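Local structure of glycerate dehydrogenase (Bacillus sp. 5mfcol3.1, 6P2I) at residues K143-G149 against S193-H199; H105-L110 against V223-T227; K167-L171 against G180-I186. The protein reduces acyclic imino acids, made in situ by a partner oxidase, to amino acids with NADPH, on a scaffold of the D-2-hydroxyacid dehydrogenase family. One frame throughout, in Å; residues are numbered along the deposited sequence. Where two conformers were deposited one is given.

Contact 1: K143-G149 against S193-H199. With NAP (NADP nicotinamide-adenine-dinucleotide phosphate), chain C.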
loop_
_atom_site.group_PDB
_atom_site.type_symbol
_atom_site.label_atom_id
_atom_site.label_comp_id
_atom_site.label_asym_id
_atom_site.label_seq_id
_atom_site.Cartn_x
_atom_site.Cartn_y
_atom_site.Cartn_z
ATOM N N LYS A 143 5.322 5.028 13.479
ATOM C CA LYS A 143 6.628 5.357 12.935
ATOM C C LYS A 143 6.672 6.829 12.555
ATOM O O LYS A 143 5.648 7.509 12.467
ATOM C CB LYS A 143 6.945 4.498 11.711
ATOM C CG LYS A 143 6.915 2.999 12.008
ATOM C CD LYS A 143 8.038 2.602 12.945
ATOM C CE LYS A 143 7.976 1.113 13.268
ATOM N NZ LYS A 143 6.646 0.740 13.837
ATOM N N THR A 144 7.881 7.318 12.316
ATOM C CA THR A 144 8.084 8.707 11.926
ATOM C C THR A 144 8.258 8.775 10.418
ATOM O O THR A 144 9.147 8.119 9.862
ATOM C CB THR A 144 9.304 9.302 12.620
ATOM O OG1 THR A 144 9.067 9.365 14.029
ATOM C CG2 THR A 144 9.573 10.722 12.079
ATOM N N ILE A 145 7.413 9.562 9.761
ATOM C CA ILE A 145 7.555 9.830 8.334
ATOM C C ILE A 145 8.037 11.263 8.170
ATOM O O ILE A 145 7.484 12.183 8.784
ATOM C CB ILE A 145 6.245 9.584 7.566
ATOM C CG1 ILE A 145 6.451 9.883 6.081
ATOM C CG2 ILE A 145 5.085 10.400 8.139
ATOM C CD1 ILE A 145 5.317 9.369 5.192
ATOM N N GLY A 146 9.073 11.444 7.352
ATOM C CA GLY A 146 9.652 12.754 7.131
ATOM C C GLY A 146 9.379 13.197 5.709
ATOM O O GLY A 146 9.706 12.487 4.749
ATOM N N LEU A 147 8.750 14.353 5.567
ATOM C CA LEU A 147 8.291 14.855 4.276
ATOM C C LEU A 147 9.204 16.002 3.863
ATOM O O LEU A 147 9.223 17.052 4.512
ATOM C CB LEU A 147 6.831 15.292 4.372
ATOM C CG LEU A 147 5.879 14.223 4.935
ATOM C CD1 LEU A 147 4.467 14.776 5.159
ATOM C CD2 LEU A 147 5.841 13.018 4.005
ATOM N N ILE A 148 9.982 15.795 2.800
ATOM C CA ILE A 148 10.831 16.845 2.247
ATOM C C ILE A 148 9.965 17.581 1.227
ATOM O O ILE A 148 9.802 17.132 0.088
ATOM C CB ILE A 148 12.112 16.283 1.628
ATOM C CG1 ILE A 148 12.931 15.526 2.675
ATOM C CG2 ILE A 148 12.949 17.407 0.972
ATOM C CD1 ILE A 148 14.109 14.757 2.096
ATOM N N GLY A 149 9.382 18.702 1.654
ATOM C CA GLY A 149 8.338 19.362 0.891
ATOM C C GLY A 149 6.988 19.081 1.514
ATOM O O GLY A 149 6.600 17.916 1.663
ATOM N N SER A 193 13.808 9.936 10.597
ATOM C CA SER A 193 12.671 9.374 9.878
ATOM C C SER A 193 12.820 7.874 9.676
ATOM O O SER A 193 13.883 7.380 9.291
ATOM C CB SER A 193 12.496 10.041 8.512
ATOM O OG SER A 193 12.295 11.436 8.644
ATOM N N ASP A 194 11.735 7.151 9.926
ATOM C CA ASP A 194 11.655 5.760 9.502
ATOM C C ASP A 194 11.303 5.664 8.032
ATOM O O ASP A 194 11.728 4.723 7.345
ATOM C CB ASP A 194 10.621 5.038 10.355
ATOM C CG ASP A 194 10.971 5.091 11.812
ATOM O OD1 ASP A 194 12.071 4.610 12.145
ATOM O OD2 ASP A 194 10.179 5.620 12.633
ATOM N N ILE A 195 10.520 6.624 7.552
ATOM C CA ILE A 195 10.086 6.710 6.167
ATOM C C ILE A 195 10.353 8.135 5.705
ATOM O O ILE A 195 10.036 9.091 6.423
ATOM C CB ILE A 195 8.592 6.357 6.026
ATOM C CG1 ILE A 195 8.330 4.932 6.543
ATOM C CG2 ILE A 195 8.139 6.518 4.579
ATOM C CD1 ILE A 195 7.042 4.772 7.338
ATOM N N ILE A 196 10.971 8.284 4.536
ATOM C CA ILE A 196 11.257 9.596 3.972
ATOM C C ILE A 196 10.560 9.668 2.629
ATOM O O ILE A 196 10.681 8.742 1.821
ATOM C CB ILE A 196 12.769 9.834 3.807
ATOM C CG1 ILE A 196 13.470 9.791 5.160
ATOM C CG2 ILE A 196 13.028 11.163 3.076
ATOM C CD1 ILE A 196 14.959 9.496 5.093
ATOM N N SER A 197 9.825 10.756 2.389
ATOM C CA SER A 197 9.128 10.937 1.115
ATOM C C SER A 197 9.375 12.340 0.579
ATOM O O SER A 197 9.234 13.323 1.315
ATOM C CB SER A 197 7.620 10.682 1.274
ATOM O OG SER A 197 6.977 10.595 0.020
ATOM N N LEU A 198 9.724 12.433 -0.709
ATOM C CA LEU A 198 10.027 13.710 -1.347
ATOM C C LEU A 198 8.777 14.293 -2.000
ATOM O O LEU A 198 8.059 13.590 -2.719
ATOM C CB LEU A 198 11.130 13.539 -2.400
ATOM C CG LEU A 198 12.549 13.374 -1.846
ATOM C CD1 LEU A 198 13.423 12.558 -2.796
ATOM C CD2 LEU A 198 13.178 14.737 -1.585
ATOM N N HIS A 199 8.534 15.587 -1.763
ATOM C CA HIS A 199 7.385 16.293 -2.321
ATOM C C HIS A 199 7.788 17.732 -2.624
ATOM O O HIS A 199 7.216 18.691 -2.123
ATOM C CB HIS A 199 6.200 16.201 -1.366
ATOM C CG HIS A 199 5.766 14.794 -1.142
ATOM N ND1 HIS A 199 5.147 14.049 -2.125
ATOM C CD2 HIS A 199 5.932 13.963 -0.084
ATOM C CE1 HIS A 199 4.915 12.833 -1.666
ATOM N NE2 HIS A 199 5.382 12.752 -0.433
HETATM P PA NAP C . 3.939 22.595 -3.859
HETATM O O1A NAP C . 4.569 23.750 -4.610
HETATM O O2A NAP C . 2.540 22.728 -3.334
HETATM O O5B NAP C . 4.887 22.251 -2.620
HETATM C C5B NAP C . 6.305 22.249 -2.750
HETATM C C4B NAP C . 6.888 22.103 -1.349
HETATM O O4B NAP C . 8.307 22.003 -1.483
HETATM C C3B NAP C . 6.616 23.331 -0.475
HETATM O O3B NAP C . 6.559 22.922 0.906
HETATM C C2B NAP C . 7.854 24.174 -0.662
HETATM O O2B NAP C . 8.105 25.043 0.432
HETATM C C1B NAP C . 8.889 23.066 -0.718
HETATM N N9A NAP C . 10.153 23.545 -1.298
HETATM C C8A NAP C . 10.315 24.207 -2.461
HETATM N N7A NAP C . 11.624 24.505 -2.653
HETATM C C5A NAP C . 12.295 24.042 -1.582
HETATM C C6A NAP C . 13.703 24.018 -1.140
HETATM N N6A NAP C . 14.674 24.575 -1.903
HETATM N N1A NAP C . 13.976 23.422 0.039
HETATM C C2A NAP C . 13.019 22.861 0.811
HETATM N N3A NAP C . 11.713 22.838 0.481
HETATM C C4A NAP C . 11.317 23.411 -0.691
HETATM O O3 NAP C . 4.140 21.312 -4.819
HETATM P PN NAP C . 3.246 19.976 -4.870
HETATM O O1N NAP C . 1.932 20.256 -5.554
HETATM O O2N NAP C . 3.214 19.333 -3.502
HETATM O O5D NAP C . 4.129 19.093 -5.880
HETATM C C5D NAP C . 5.478 18.747 -5.544
HETATM C C4D NAP C . 6.140 18.003 -6.696
HETATM O O4D NAP C . 5.481 16.755 -6.887
HETATM C C3D NAP C . 6.005 18.683 -8.051
HETATM O O3D NAP C . 6.977 19.720 -8.249
HETATM C C2D NAP C . 6.173 17.515 -9.012
HETATM O O2D NAP C . 7.539 17.440 -9.438
HETATM C C1D NAP C . 5.788 16.281 -8.192
HETATM N N1N NAP C . 4.625 15.609 -8.785
HETATM C C2N NAP C . 4.715 14.312 -9.127
HETATM C C3N NAP C . 3.641 13.644 -9.709
HETATM C C7N NAP C . 3.772 12.196 -10.110
HETATM O O7N NAP C . 2.960 11.717 -10.889
HETATM N N7N NAP C . 4.803 11.464 -9.665
HETATM C C4N NAP C . 2.454 14.347 -9.936
HETATM C C5N NAP C . 2.385 15.697 -9.584
HETATM C C6N NAP C . 3.493 16.301 -8.999
HETATM P P2B NAP C . 7.456 26.516 0.562
HETATM O O1X NAP C . 7.799 27.231 -0.733
HETATM O O2X NAP C . 5.975 26.287 0.708
HETATM O O3X NAP C . 8.093 27.064 1.811
#
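Backbone pairing begins at Thr-144, whose carbonyl oxygen takes two amides at once: Asp-194 N at 2.8 Å from Thr-144 O and Ile-195 N at 3.1 Å from the same atom. Its own amide is met by a side chain, Thr-144 N to Asp-194 OD2 at 2.9 Å and almost straight, while OD1 of that carboxylate is salt-bridged to Lys-219. From there the ladder runs regularly: Gly-146 N to Ile-195 O 2.7 Å, Ser-197 N to Gly-146 O 2.9 Å, Ile-148 N to Ser-197 O 3.0 Å and His-199 N to Ile-148 O 2.7 Å. The strands run the same way, 20° apart, with Gly-146 and Ile-148 each bonding through N and O: a parallel pair, the first and fourth strands in sequence of the Rossmann sheet lying side by side at its centre, where the dinucleotide sits across their C-terminal ends. Gly-149, probably the first glycine of a GxGxxG motif, brings its CA to 3.6 Å from NAP O4B; a side chain there would strike His-199 O. Gly-146 is equally tight, its CA 3.3 Å from Ser-193 OG, a hydroxyl hydrogen-bonded to Leu-189 O. Ile-148 meets Ile-196 and Leu-198 on one face, CG2 of Ile-148 lying 3.7 Å from CD2 of Leu-198. Lys-143 sends NZ outward to Glu-139 O and to Glu-281 of the second subunit. Gly-149 O, though buried, has no partner in the model.

Contact 2: H105-L110 against V223-T227. With NAP (NADP nicotinamide-adenine-dinucleotide phosphate), chain C.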
loop_
_atom_site.group_PDB
_atom_site.type_symbol
_atom_site.label_atom_id
_atom_site.label_comp_id
_atom_site.label_asym_id
_atom_site.label_seq_id
_atom_site.Cartn_x
_atom_site.Cartn_y
_atom_site.Cartn_z
ATOM N N HIS A 105 -0.306 6.981 -3.804
ATOM C CA HIS A 105 0.793 6.209 -4.368
ATOM C C HIS A 105 1.966 6.111 -3.416
ATOM O O HIS A 105 2.690 5.107 -3.432
ATOM C CB HIS A 105 1.254 6.843 -5.684
ATOM C CG HIS A 105 1.978 5.902 -6.581
ATOM N ND1 HIS A 105 1.329 4.960 -7.350
ATOM C CD2 HIS A 105 3.297 5.779 -6.868
ATOM C CE1 HIS A 105 2.216 4.304 -8.078
ATOM N NE2 HIS A 105 3.418 4.775 -7.799
ATOM N N VAL A 106 2.199 7.147 -2.601
ATOM C CA VAL A 106 3.262 7.059 -1.608
ATOM C C VAL A 106 3.033 5.848 -0.709
ATOM O O VAL A 106 3.962 5.083 -0.416
ATOM C CB VAL A 106 3.334 8.353 -0.774
ATOM C CG1 VAL A 106 4.233 8.166 0.442
ATOM C CG2 VAL A 106 3.826 9.535 -1.625
ATOM N N PHE A 107 1.789 5.650 -0.279
ATOM C CA PHE A 107 1.490 4.513 0.585
ATOM C C PHE A 107 1.482 3.208 -0.197
ATOM O O PHE A 107 1.909 2.182 0.331
ATOM C CB PHE A 107 0.173 4.754 1.327
ATOM C CG PHE A 107 0.309 5.776 2.407
ATOM C CD1 PHE A 107 0.199 7.133 2.123
ATOM C CD2 PHE A 107 0.621 5.381 3.694
ATOM C CE1 PHE A 107 0.371 8.072 3.111
ATOM C CE2 PHE A 107 0.793 6.323 4.698
ATOM C CZ PHE A 107 0.661 7.663 4.411
ATOM N N ALA A 108 1.053 3.231 -1.463
ATOM C CA ALA A 108 1.194 2.049 -2.309
ATOM C C ALA A 108 2.648 1.598 -2.370
ATOM O O ALA A 108 2.959 0.417 -2.174
ATOM C CB ALA A 108 0.663 2.336 -3.720
ATOM N N LEU A 109 3.564 2.536 -2.629
ATOM C CA LEU A 109 4.976 2.189 -2.711
ATOM C C LEU A 109 5.535 1.762 -1.361
ATOM O O LEU A 109 6.287 0.784 -1.280
ATOM C CB LEU A 109 5.773 3.376 -3.240
ATOM C CG LEU A 109 5.567 3.682 -4.714
ATOM C CD1 LEU A 109 6.241 5.020 -5.055
ATOM C CD2 LEU A 109 6.121 2.554 -5.588
ATOM N N LEU A 110 5.198 2.500 -0.301
ATOM C CA LEU A 110 5.701 2.190 1.032
ATOM C C LEU A 110 5.318 0.777 1.445
ATOM O O LEU A 110 6.153 0.016 1.933
ATOM C CB LEU A 110 5.164 3.216 2.037
ATOM C CG LEU A 110 5.339 2.941 3.534
ATOM C CD1 LEU A 110 6.807 2.783 3.911
ATOM C CD2 LEU A 110 4.698 4.068 4.345
ATOM N N VAL A 223 12.890 3.480 4.833
ATOM C CA VAL A 223 12.322 3.364 3.493
ATOM C C VAL A 223 12.266 4.755 2.888
ATOM O O VAL A 223 11.763 5.695 3.517
ATOM C CB VAL A 223 10.919 2.727 3.501
ATOM C CG1 VAL A 223 10.288 2.838 2.112
ATOM C CG2 VAL A 223 11.003 1.262 3.941
ATOM N N LEU A 224 12.783 4.883 1.671
ATOM C CA LEU A 224 12.801 6.141 0.945
ATOM C C LEU A 224 11.805 6.061 -0.204
ATOM O O LEU A 224 11.828 5.100 -0.979
ATOM C CB LEU A 224 14.205 6.429 0.419
ATOM C CG LEU A 224 14.371 7.638 -0.494
ATOM C CD1 LEU A 224 13.982 8.911 0.224
ATOM C CD2 LEU A 224 15.818 7.702 -1.007
ATOM N N ILE A 225 10.920 7.050 -0.291
ATOM C CA ILE A 225 9.907 7.133 -1.343
ATOM C C ILE A 225 10.186 8.379 -2.173
ATOM O O ILE A 225 10.355 9.468 -1.619
ATOM C CB ILE A 225 8.480 7.181 -0.762
ATOM C CG1 ILE A 225 8.218 5.995 0.189
ATOM C CG2 ILE A 225 7.452 7.245 -1.894
ATOM C CD1 ILE A 225 8.279 4.633 -0.504
ATOM N N ASN A 226 10.225 8.232 -3.504
ATOM C CA ASN A 226 10.367 9.394 -4.375
ATOM C C ASN A 226 9.296 9.364 -5.464
ATOM O O ASN A 226 9.407 8.614 -6.438
ATOM C CB ASN A 226 11.763 9.473 -4.984
ATOM C CG ASN A 226 12.000 10.805 -5.656
ATOM O OD1 ASN A 226 11.260 11.761 -5.408
ATOM N ND2 ASN A 226 13.003 10.876 -6.531
ATOM N N THR A 227 8.261 10.187 -5.296
ATOM C CA THR A 227 7.315 10.471 -6.367
ATOM C C THR A 227 7.676 11.742 -7.121
ATOM O O THR A 227 6.858 12.231 -7.905
ATOM C CB THR A 227 5.889 10.589 -5.828
ATOM O OG1 THR A 227 5.834 11.595 -4.804
ATOM C CG2 THR A 227 5.421 9.275 -5.204
HETATM P PA NAP C . 3.939 22.595 -3.859
HETATM O O1A NAP C . 4.569 23.750 -4.610
HETATM O O2A NAP C . 2.540 22.728 -3.334
HETATM O O5B NAP C . 4.887 22.251 -2.620
HETATM C C5B NAP C . 6.305 22.249 -2.750
HETATM C C4B NAP C . 6.888 22.103 -1.349
HETATM O O4B NAP C . 8.307 22.003 -1.483
HETATM C C3B NAP C . 6.616 23.331 -0.475
HETATM O O3B NAP C . 6.559 22.922 0.906
HETATM C C2B NAP C . 7.854 24.174 -0.662
HETATM O O2B NAP C . 8.105 25.043 0.432
HETATM C C1B NAP C . 8.889 23.066 -0.718
HETATM N N9A NAP C . 10.153 23.545 -1.298
HETATM C C8A NAP C . 10.315 24.207 -2.461
HETATM N N7A NAP C . 11.624 24.505 -2.653
HETATM C C5A NAP C . 12.295 24.042 -1.582
HETATM C C6A NAP C . 13.703 24.018 -1.140
HETATM N N6A NAP C . 14.674 24.575 -1.903
HETATM N N1A NAP C . 13.976 23.422 0.039
HETATM C C2A NAP C . 13.019 22.861 0.811
HETATM N N3A NAP C . 11.713 22.838 0.481
HETATM C C4A NAP C . 11.317 23.411 -0.691
HETATM O O3 NAP C . 4.140 21.312 -4.819
HETATM P PN NAP C . 3.246 19.976 -4.870
HETATM O O1N NAP C . 1.932 20.256 -5.554
HETATM O O2N NAP C . 3.214 19.333 -3.502
HETATM O O5D NAP C . 4.129 19.093 -5.880
HETATM C C5D NAP C . 5.478 18.747 -5.544
HETATM C C4D NAP C . 6.140 18.003 -6.696
HETATM O O4D NAP C . 5.481 16.755 -6.887
HETATM C C3D NAP C . 6.005 18.683 -8.051
HETATM O O3D NAP C . 6.977 19.720 -8.249
HETATM C C2D NAP C . 6.173 17.515 -9.012
HETATM O O2D NAP C . 7.539 17.440 -9.438
HETATM C C1D NAP C . 5.788 16.281 -8.192
HETATM N N1N NAP C . 4.625 15.609 -8.785
HETATM C C2N NAP C . 4.715 14.312 -9.127
HETATM C C3N NAP C . 3.641 13.644 -9.709
HETATM C C7N NAP C . 3.772 12.196 -10.110
HETATM O O7N NAP C . 2.960 11.717 -10.889
HETATM N N7N NAP C . 4.803 11.464 -9.665
HETATM C C4N NAP C . 2.454 14.347 -9.936
HETATM C C5N NAP C . 2.385 15.697 -9.584
HETATM C C6N NAP C . 3.493 16.301 -8.999
HETATM P P2B NAP C . 7.456 26.516 0.562
HETATM O O1X NAP C . 7.799 27.231 -0.733
HETATM O O2X NAP C . 5.975 26.287 0.708
HETATM O O3X NAP C . 8.093 27.064 1.811
#
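Val-223 opens the strand with its CA-to-CB bond toward the helix, and its CG1 sits 3.9 Å from CD1 of Leu-110. Leu-224 points the other way, as the alternation of a strand demands, so the next residue to meet the helix is Ile-225. Its CD1 reaches to 3.9 Å from Leu-109 CB and 3.8 Å from Leu-110 N, and its CG2 lies 4.1 Å from Val-106 CG1. This is a helix laid on a face of the Rossmann sheet: the 105-110 part of helix 99-114 runs at 142° to strand 223-226, chain direction against chain direction, and the axes of these short segments approach to 8.9 Å. Asn-226 turns away again, and its amide group is held by Cys-228 N and Arg-229 O just beyond the strand. Thr-227, just past the strand, has its CA-to-CB bond toward the helix; its CG2 touches Val-106 CG2 at 3.9 Å and lies 4.4 Å from His-105 CD2, at the edge of the imidazole, whose NE2 is hydrogen-bonded to Thr-272. The backbone of Thr-227 faces the cofactor instead: its O accepts a hydrogen bond from NAP N7N at 2.8 Å, fixing the carboxamide of the nicotinamide.

Contact 3: K167-L171 against G180-I186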
loop_
_atom_site.group_PDB
_atom_site.type_symbol
_atom_site.label_atom_id
_atom_site.label_comp_id
_atom_site.label_asym_id
_atom_site.label_seq_id
_atom_site.Cartn_x
_atom_site.Cartn_y
_atom_site.Cartn_z
ATOM N N LYS A 167 3.942 9.626 13.364
ATOM C CA LYS A 167 4.542 10.913 13.701
ATOM C C LYS A 167 5.023 11.542 12.405
ATOM O O LYS A 167 5.775 10.911 11.657
ATOM C CB LYS A 167 5.703 10.754 14.677
ATOM C CG LYS A 167 5.551 9.566 15.607
ATOM C CD LYS A 167 5.990 9.892 17.022
ATOM C CE LYS A 167 5.634 8.762 17.979
ATOM N NZ LYS A 167 5.951 9.111 19.389
ATOM N N VAL A 168 4.563 12.757 12.115
ATOM C CA VAL A 168 4.883 13.419 10.852
ATOM C C VAL A 168 5.838 14.567 11.124
ATOM O O VAL A 168 5.518 15.478 11.898
ATOM C CB VAL A 168 3.621 13.925 10.138
ATOM C CG1 VAL A 168 3.989 14.523 8.781
ATOM C CG2 VAL A 168 2.611 12.785 9.991
ATOM N N ILE A 169 7.005 14.526 10.487
ATOM C CA ILE A 169 7.930 15.648 10.488
ATOM C C ILE A 169 8.168 16.049 9.034
ATOM O O ILE A 169 7.814 15.330 8.098
ATOM C CB ILE A 169 9.251 15.335 11.227
ATOM C CG1 ILE A 169 10.089 14.310 10.456
ATOM C CG2 ILE A 169 8.979 14.869 12.673
ATOM C CD1 ILE A 169 11.381 13.920 11.160
ATOM N N GLY A 170 8.737 17.230 8.840
ATOM C CA GLY A 170 8.850 17.703 7.475
ATOM C C GLY A 170 9.607 19.006 7.401
ATOM O O GLY A 170 10.021 19.578 8.417
ATOM N N LEU A 171 9.797 19.468 6.170
ATOM C CA LEU A 171 10.514 20.713 5.966
ATOM C C LEU A 171 10.024 21.370 4.694
ATOM O O LEU A 171 9.583 20.703 3.753
ATOM C CB LEU A 171 12.036 20.513 5.901
ATOM C CG LEU A 171 12.687 19.731 4.760
ATOM C CD1 LEU A 171 12.993 20.624 3.581
ATOM C CD2 LEU A 171 13.979 19.105 5.242
ATOM N N GLY A 180 0.045 20.379 11.803
ATOM C CA GLY A 180 0.153 18.941 11.946
ATOM C C GLY A 180 1.474 18.341 11.529
ATOM O O GLY A 180 1.584 17.110 11.464
ATOM N N ILE A 181 2.480 19.164 11.236
ATOM C CA ILE A 181 3.781 18.686 10.786
ATOM C C ILE A 181 4.850 19.358 11.636
ATOM O O ILE A 181 4.986 20.586 11.600
ATOM C CB ILE A 181 4.009 18.986 9.293
ATOM C CG1 ILE A 181 2.964 18.262 8.435
ATOM C CG2 ILE A 181 5.419 18.590 8.890
ATOM C CD1 ILE A 181 3.026 18.616 6.933
ATOM N N GLN A 182 5.606 18.566 12.393
ATOM C CA GLN A 182 6.725 19.102 13.163
ATOM C C GLN A 182 7.871 19.394 12.204
ATOM O O GLN A 182 8.411 18.478 11.575
ATOM C CB GLN A 182 7.166 18.122 14.241
ATOM C CG GLN A 182 8.436 18.545 14.952
ATOM C CD GLN A 182 8.160 19.298 16.242
ATOM O OE1 GLN A 182 7.727 20.452 16.227
ATOM N NE2 GLN A 182 8.396 18.638 17.368
ATOM N N GLN A 183 8.244 20.658 12.071
ATOM C CA GLN A 183 9.212 21.020 11.052
ATOM C C GLN A 183 10.627 21.030 11.617
ATOM O O GLN A 183 10.870 21.504 12.731
ATOM C CB GLN A 183 8.832 22.361 10.422
ATOM C CG GLN A 183 7.584 22.173 9.589
ATOM C CD GLN A 183 6.849 23.450 9.233
ATOM O OE1 GLN A 183 5.691 23.626 9.622
ATOM N NE2 GLN A 183 7.493 24.326 8.464
ATOM N N VAL A 184 11.548 20.448 10.847
ATOM C CA VAL A 184 12.931 20.215 11.248
ATOM C C VAL A 184 13.829 20.552 10.063
ATOM O O VAL A 184 13.358 20.727 8.939
ATOM C CB VAL A 184 13.156 18.754 11.690
ATOM C CG1 VAL A 184 12.238 18.400 12.862
ATOM C CG2 VAL A 184 12.904 17.817 10.521
ATOM N N ASP A 185 15.141 20.622 10.313
ATOM C CA ASP A 185 16.057 20.739 9.185
ATOM C C ASP A 185 16.320 19.358 8.567
ATOM O O ASP A 185 15.907 18.320 9.101
ATOM C CB ASP A 185 17.349 21.472 9.596
ATOM C CG ASP A 185 18.303 20.634 10.458
ATOM O OD1 ASP A 185 18.012 19.479 10.814
ATOM O OD2 ASP A 185 19.381 21.168 10.796
ATOM N N ILE A 186 16.985 19.351 7.405
ATOM C CA ILE A 186 17.055 18.121 6.614
ATOM C C ILE A 186 17.949 17.084 7.288
ATOM O O ILE A 186 17.714 15.873 7.156
ATOM C CB ILE A 186 17.518 18.426 5.174
ATOM C CG1 ILE A 186 17.362 17.193 4.284
ATOM C CG2 ILE A 186 18.969 18.938 5.145
ATOM C CD1 ILE A 186 16.985 17.527 2.839
HETATM O O HOH W 1 3.702 16.017 13.928
#
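Leu-171 and Ile-186 make the closest apolar contact here, Leu-171 CD2 lying 3.6 Å from Ile-186 CB. Val-168 CG1 touches Ile-181 CG1 at 3.9 Å, and Ile-169 CD1 meets Val-184 CG2 at 4.2 Å. Between them Gly-170 lets the chains close up, since a CB there would clash with Ile-181 CG2. The backbone bonds form a short parallel ladder: Gln-182 N to Val-168 O 3.1 Å, Gly-170 N to Gln-182 O 3.0 Å and Val-184 N to Gly-170 O 3.0 Å. At the outer edge a water donates to Val-168 O at 2.8 Å and, weakly, to Gly-180 O at 3.4 Å. Gln-183 is anchored by Val-178 N and Arg-176 O, within the loop joining the segments, and Asp-185 N-caps the helix that follows through Glu-188 N. With Leu-171 touching NAP, this is the edge of a Rossmann domain: its second strand paired with a short outermost third strand beside the cofactor.

All three contacts share the seven-stranded parallel sheet of the nucleotide-binding domain. Contact 3 is at one edge, contact 1 at the centre, and contact 2 sits one strand further on, where helix 99-114 lies against it. Their centres step across accordingly: about 8 Å from contact 3 to contact 1, 10 Å from contact 1 to contact 2, and 17 Å between contacts 2 and 3, which do not touch. Strand 144-148 neighbours 167-171, and 195-198 neighbours 223-226, so backbone bonds probably run through from edge to helix-covered strand. Along the chain, contact 2 encloses contact 1, which encloses contact 3. Each reaches NAP, so the cofactor spans them all.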